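Local coordinates for putative metal resistance protein (Proteus mirabilis, PDB 6C29) that probably passes reducing power to partner proteins as a membrane protein-disulfide reductase, of which this chain is the N-terminal periplasmic domain with its tandem immunoglobulin folds, at residues K43-P56 with W71-Q85. Numbering follows the deposited sequence.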
loop_
_atom_site.group_PDB
_atom_site.type_symbol
_atom_site.label_atom_id
_atom_site.label_comp_id
_atom_site.label_asym_id
_atom_site.label_seq_id
_atom_site.Cartn_x
_atom_site.Cartn_y
_atom_site.Cartn_z
ATOM N N LYS A 43 3.207 -3.984 -13.060
ATOM C CA LYS A 43 3.121 -3.688 -11.633
ATOM C C LYS A 43 1.750 -3.200 -11.251
ATOM O O LYS A 43 0.962 -2.832 -12.110
ATOM C CB LYS A 43 4.174 -2.639 -11.270
ATOM C CG LYS A 43 5.599 -3.106 -11.574
ATOM C CD LYS A 43 6.543 -1.970 -11.891
ATOM C CE LYS A 43 7.909 -2.498 -12.404
ATOM N NZ LYS A 43 7.901 -2.954 -13.831
ATOM N N THR A 44 1.433 -3.242 -9.962
ATOM C CA THR A 44 0.306 -2.481 -9.473
ATOM C C THR A 44 0.842 -1.533 -8.418
ATOM O O THR A 44 2.047 -1.445 -8.234
ATOM C CB THR A 44 -0.823 -3.367 -8.977
ATOM O OG1 THR A 44 -1.986 -2.570 -8.674
ATOM C CG2 THR A 44 -0.443 -4.215 -7.777
ATOM N N TYR A 45 -0.051 -0.736 -7.856
ATOM C CA TYR A 45 0.354 0.424 -7.080
ATOM C C TYR A 45 0.029 0.331 -5.611
ATOM O O TYR A 45 -0.870 -0.363 -5.180
ATOM C CB TYR A 45 -0.332 1.644 -7.625
ATOM C CG TYR A 45 -0.000 2.053 -9.033
ATOM C CD1 TYR A 45 1.034 2.935 -9.292
ATOM C CD2 TYR A 45 -0.763 1.602 -10.088
ATOM C CE1 TYR A 45 1.313 3.365 -10.592
ATOM C CE2 TYR A 45 -0.508 2.021 -11.373
ATOM C CZ TYR A 45 0.534 2.912 -11.614
ATOM O OH TYR A 45 0.783 3.335 -12.893
ATOM N N TRP A 46 0.792 1.099 -4.855
ATOM C CA TRP A 46 0.563 1.301 -3.439
ATOM C C TRP A 46 -0.511 2.352 -3.226
ATOM O O TRP A 46 -0.991 2.960 -4.185
ATOM C CB TRP A 46 1.885 1.717 -2.805
ATOM C CG TRP A 46 1.991 1.761 -1.305
ATOM C CD1 TRP A 46 1.581 0.822 -0.426
ATOM C CD2 TRP A 46 2.611 2.794 -0.529
ATOM N NE1 TRP A 46 1.887 1.201 0.861
ATOM C CE2 TRP A 46 2.528 2.405 0.819
ATOM C CE3 TRP A 46 3.228 4.013 -0.841
ATOM C CZ2 TRP A 46 3.018 3.170 1.855
ATOM C CZ3 TRP A 46 3.733 4.779 0.219
ATOM C CH2 TRP A 46 3.631 4.336 1.540
ATOM N N ARG A 47 -0.840 2.612 -1.970
ATOM C CA ARG A 47 -1.876 3.610 -1.679
ATOM C C ARG A 47 -1.495 5.014 -2.142
ATOM O O ARG A 47 -2.375 5.830 -2.433
ATOM C CB ARG A 47 -2.185 3.626 -0.186
ATOM C CG ARG A 47 -1.045 4.060 0.675
ATOM C CD ARG A 47 -1.409 3.985 2.150
ATOM N NE ARG A 47 -0.267 4.461 2.900
ATOM C CZ ARG A 47 0.290 3.844 3.930
ATOM N NH1 ARG A 47 -0.240 2.701 4.417
ATOM N NH2 ARG A 47 1.361 4.364 4.491
ATOM N N SER A 48 -0.196 5.312 -2.165
ATOM C CA SER A 48 0.373 6.532 -2.745
ATOM C C SER A 48 1.203 6.119 -3.948
ATOM O O SER A 48 2.339 5.713 -3.825
ATOM C CB SER A 48 1.234 7.280 -1.733
ATOM O OG SER A 48 0.402 7.792 -0.690
ATOM N N PRO A 49 0.613 6.172 -5.125
ATOM C CA PRO A 49 1.226 5.513 -6.274
ATOM C C PRO A 49 2.396 6.256 -6.867
ATOM O O PRO A 49 3.197 5.642 -7.581
ATOM C CB PRO A 49 0.077 5.455 -7.268
ATOM C CG PRO A 49 -0.773 6.614 -6.924
ATOM C CD PRO A 49 -0.703 6.749 -5.440
ATOM N N GLY A 50 2.480 7.550 -6.578
ATOM C CA GLY A 50 3.395 8.441 -7.254
ATOM C C GLY A 50 2.681 9.097 -8.432
ATOM O O GLY A 50 1.541 8.751 -8.786
ATOM N N GLU A 51 3.359 10.044 -9.061
ATOM C CA GLU A 51 2.802 10.746 -10.211
ATOM C C GLU A 51 2.344 9.763 -11.312
ATOM O O GLU A 51 3.051 8.815 -11.647
ATOM C CB GLU A 51 3.838 11.739 -10.739
ATOM C CG GLU A 51 3.301 12.750 -11.741
ATOM C CD GLU A 51 4.380 13.706 -12.236
ATOM O OE1 GLU A 51 5.522 13.632 -11.728
ATOM O OE2 GLU A 51 4.083 14.528 -13.132
ATOM N N GLY A 52 1.137 9.968 -11.833
ATOM C CA GLY A 52 0.635 9.197 -12.970
ATOM C C GLY A 52 -0.075 7.885 -12.651
ATOM O O GLY A 52 -0.729 7.290 -13.513
ATOM N N GLY A 53 0.034 7.427 -11.413
ATOM C CA GLY A 53 -0.571 6.153 -11.042
ATOM C C GLY A 53 -1.898 6.299 -10.320
ATOM O O GLY A 53 -2.310 7.401 -9.960
ATOM N N VAL A 54 -2.550 5.165 -10.070
ATOM C CA VAL A 54 -3.835 5.115 -9.384
ATOM C C VAL A 54 -3.808 3.925 -8.411
ATOM O O VAL A 54 -3.429 2.824 -8.802
ATOM C CB VAL A 54 -4.995 4.934 -10.388
ATOM C CG1 VAL A 54 -6.302 4.932 -9.645
ATOM C CG2 VAL A 54 -4.928 6.034 -11.467
ATOM N N ALA A 55 -4.159 4.147 -7.155
ATOM C CA ALA A 55 -4.193 3.048 -6.189
ATOM C C ALA A 55 -5.335 2.089 -6.539
ATOM O O ALA A 55 -6.416 2.529 -6.926
ATOM C CB ALA A 55 -4.372 3.554 -4.782
ATOM N N PRO A 56 -5.101 0.770 -6.408
ATOM C CA PRO A 56 -6.243 -0.154 -6.572
ATOM C C PRO A 56 -7.281 0.080 -5.493
ATOM O O PRO A 56 -6.959 0.512 -4.390
ATOM C CB PRO A 56 -5.619 -1.540 -6.428
ATOM C CG PRO A 56 -4.334 -1.310 -5.703
ATOM C CD PRO A 56 -3.852 0.065 -6.069
ATOM N N TRP A 71 -2.052 -2.560 3.575
ATOM C CA TRP A 71 -1.156 -2.443 2.447
ATOM C C TRP A 71 0.170 -3.120 2.732
ATOM O O TRP A 71 0.902 -2.688 3.623
ATOM C CB TRP A 71 -0.907 -0.979 2.105
ATOM C CG TRP A 71 -2.117 -0.260 1.610
ATOM C CD1 TRP A 71 -3.005 0.443 2.352
ATOM C CD2 TRP A 71 -2.565 -0.180 0.249
ATOM N NE1 TRP A 71 -3.998 0.964 1.541
ATOM C CE2 TRP A 71 -3.750 0.585 0.246
ATOM C CE3 TRP A 71 -2.099 -0.700 -0.960
ATOM C CZ2 TRP A 71 -4.457 0.848 -0.940
ATOM C CZ3 TRP A 71 -2.791 -0.418 -2.125
ATOM C CH2 TRP A 71 -3.964 0.321 -2.103
ATOM N N PRO A 72 0.518 -4.161 1.993
ATOM C CA PRO A 72 1.835 -4.750 2.147
ATOM C C PRO A 72 2.912 -3.731 1.884
ATOM O O PRO A 72 2.707 -2.758 1.124
ATOM C CB PRO A 72 1.842 -5.883 1.121
ATOM C CG PRO A 72 0.363 -6.233 0.988
ATOM C CD PRO A 72 -0.316 -4.919 1.035
ATOM N N SER A 73 4.054 -3.934 2.518
ATOM C CA SER A 73 5.148 -3.009 2.380
ATOM C C SER A 73 5.479 -2.851 0.890
ATOM O O SER A 73 5.660 -3.870 0.208
ATOM C CB SER A 73 6.353 -3.516 3.187
ATOM O OG SER A 73 7.275 -2.484 3.373
ATOM N N PRO A 74 5.572 -1.608 0.369
ATOM C CA PRO A 74 5.731 -1.436 -1.086
ATOM C C PRO A 74 7.169 -1.455 -1.555
ATOM O O PRO A 74 8.120 -1.535 -0.766
ATOM C CB PRO A 74 5.120 -0.049 -1.330
ATOM C CG PRO A 74 5.526 0.702 -0.071
ATOM C CD PRO A 74 5.380 -0.307 1.044
ATOM N N SER A 75 7.325 -1.372 -2.865
ATOM C CA SER A 75 8.606 -1.204 -3.501
ATOM C C SER A 75 8.574 0.042 -4.383
ATOM O O SER A 75 7.486 0.536 -4.707
ATOM C CB SER A 75 8.940 -2.446 -4.338
ATOM O OG SER A 75 9.051 -3.587 -3.511
ATOM N N ALA A 76 9.752 0.519 -4.780
ATOM C CA ALA A 76 9.847 1.667 -5.656
ATOM C C ALA A 76 10.409 1.259 -7.001
ATOM O O ALA A 76 11.259 0.375 -7.086
ATOM C CB ALA A 76 10.711 2.752 -5.028
ATOM N N PHE A 77 9.937 1.930 -8.039
ATOM C CA PHE A 77 10.369 1.632 -9.395
ATOM C C PHE A 77 10.627 2.927 -10.139
ATOM O O PHE A 77 9.930 3.924 -9.915
ATOM C CB PHE A 77 9.297 0.820 -10.140
ATOM C CG PHE A 77 8.832 -0.398 -9.418
ATOM C CD1 PHE A 77 9.497 -1.608 -9.591
ATOM C CD2 PHE A 77 7.729 -0.359 -8.573
ATOM C CE1 PHE A 77 9.080 -2.749 -8.932
ATOM C CE2 PHE A 77 7.309 -1.489 -7.931
ATOM C CZ PHE A 77 7.987 -2.685 -8.099
ATOM N N ASP A 78 11.616 2.889 -11.039
ATOM C CA ASP A 78 11.949 4.037 -11.889
ATOM C C ASP A 78 11.967 3.635 -13.367
ATOM O O ASP A 78 12.814 4.084 -14.140
ATOM C CB ASP A 78 13.309 4.595 -11.474
ATOM C CG ASP A 78 13.361 4.951 -10.000
ATOM O OD1 ASP A 78 12.879 6.044 -9.635
ATOM O OD2 ASP A 78 13.850 4.121 -9.204
ATOM N N VAL A 79 10.996 2.812 -13.743
ATOM C CA VAL A 79 10.865 2.270 -15.093
ATOM C C VAL A 79 10.252 3.282 -16.066
ATOM O O VAL A 79 9.355 4.034 -15.697
ATOM C CB VAL A 79 10.028 0.959 -15.073
ATOM C CG1 VAL A 79 9.763 0.429 -16.495
ATOM C CG2 VAL A 79 10.737 -0.098 -14.227
ATOM N N ALA A 80 10.788 3.341 -17.284
ATOM C CA ALA A 80 10.241 4.213 -18.326
ATOM C C ALA A 80 10.290 5.693 -17.932
ATOM O O ALA A 80 9.452 6.491 -18.369
ATOM C CB ALA A 80 8.795 3.798 -18.654
ATOM N N GLY A 81 11.276 6.043 -17.108
ATOM C CA GLY A 81 11.513 7.419 -16.684
ATOM C C GLY A 81 10.493 7.975 -15.690
ATOM O O GLY A 81 10.430 9.193 -15.499
ATOM N N ILE A 82 9.728 7.078 -15.055
ATOM C CA ILE A 82 8.638 7.418 -14.117
ATOM C C ILE A 82 8.887 6.853 -12.701
ATOM O O ILE A 82 9.084 5.643 -12.570
ATOM C CB ILE A 82 7.276 6.837 -14.631
ATOM C CG1 ILE A 82 7.071 7.140 -16.122
ATOM C CG2 ILE A 82 6.104 7.317 -13.791
ATOM C CD1 ILE A 82 7.012 8.616 -16.463
ATOM N N HIS A 83 8.897 7.688 -11.654
ATOM C CA HIS A 83 8.986 7.170 -10.279
ATOM C C HIS A 83 7.636 6.767 -9.696
ATOM O O HIS A 83 6.713 7.586 -9.632
ATOM C CB HIS A 83 9.610 8.173 -9.324
ATOM C CG HIS A 83 9.895 7.602 -7.962
ATOM N ND1 HIS A 83 10.876 6.659 -7.740
ATOM C CD2 HIS A 83 9.321 7.833 -6.756
ATOM C CE1 HIS A 83 10.903 6.342 -6.456
ATOM N NE2 HIS A 83 9.968 7.039 -5.836
ATOM N N THR A 84 7.542 5.520 -9.238
ATOM C CA THR A 84 6.289 4.970 -8.708
ATOM C C THR A 84 6.510 4.092 -7.484
ATOM O O THR A 84 7.611 3.570 -7.269
ATOM C CB THR A 84 5.563 4.160 -9.757
ATOM O OG1 THR A 84 6.406 3.099 -10.209
ATOM C CG2 THR A 84 5.190 5.042 -10.938
ATOM N N GLN A 85 5.458 3.942 -6.682
ATOM C CA GLN A 85 5.470 3.093 -5.498
ATOM C C GLN A 85 4.398 2.015 -5.660
ATOM O O GLN A 85 3.249 2.337 -5.959
ATOM C CB GLN A 85 5.234 3.905 -4.224
ATOM C CG GLN A 85 6.298 4.996 -4.077
ATOM C CD GLN A 85 6.113 5.881 -2.888
ATOM O OE1 GLN A 85 7.077 6.184 -2.185
ATOM N NE2 GLN A 85 4.903 6.374 -2.690
HETATM O O HOH W 1 2.200 -0.125 3.396
#
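Trp46 fills the hollow between Pro74 and Arg47. Pro74 CG lies over one face of the indole, 3.6 Å from Trp46 CE2 in a CH-pi contact, while the aliphatic CG of Arg47 covers the opposite face; the puckered proline ring offers its C-H groups to the indole. A chi1 of -170° swings the indole away from its own backbone N and over the 71-85 segment, where a water bridges Trp46 NE1 and Trp71 O. Trp71 lies steeply to it, ring planes 84° apart; Arg47 CB lies over its face, 3.4 Å from Trp71 CE2, while Pro56 borders its rim. Gln85 suits its place by being both long and polar: its extended side chain runs past the Trp46 edge, its amide turned 82° from the indole, and Gln85 NE2 donates to Ser48 O (2.9 Å) and also to Leu185 O. Its backbone is held too, Trp46 N binding Gln85 O (3.0 Å) and Gln85 N binding Pro49 O (3.0 Å). Beside it, Gly50 passes Thr84 and His83 with a positive phi, which glycine adopts readily. Farther along, Lys43 CD sits over the Phe77 face in a CH-pi contact, 3.7 Å from the ring centroid. Strand 84-88 thus runs between 43-45 and 75-77 in a small antiparallel sheet; Tyr45 packs on strand 104-114, and Arg47, salt-bridged to Asp186, faces strands 182-186 and 226-233 of the second immunoglobulin-fold domain.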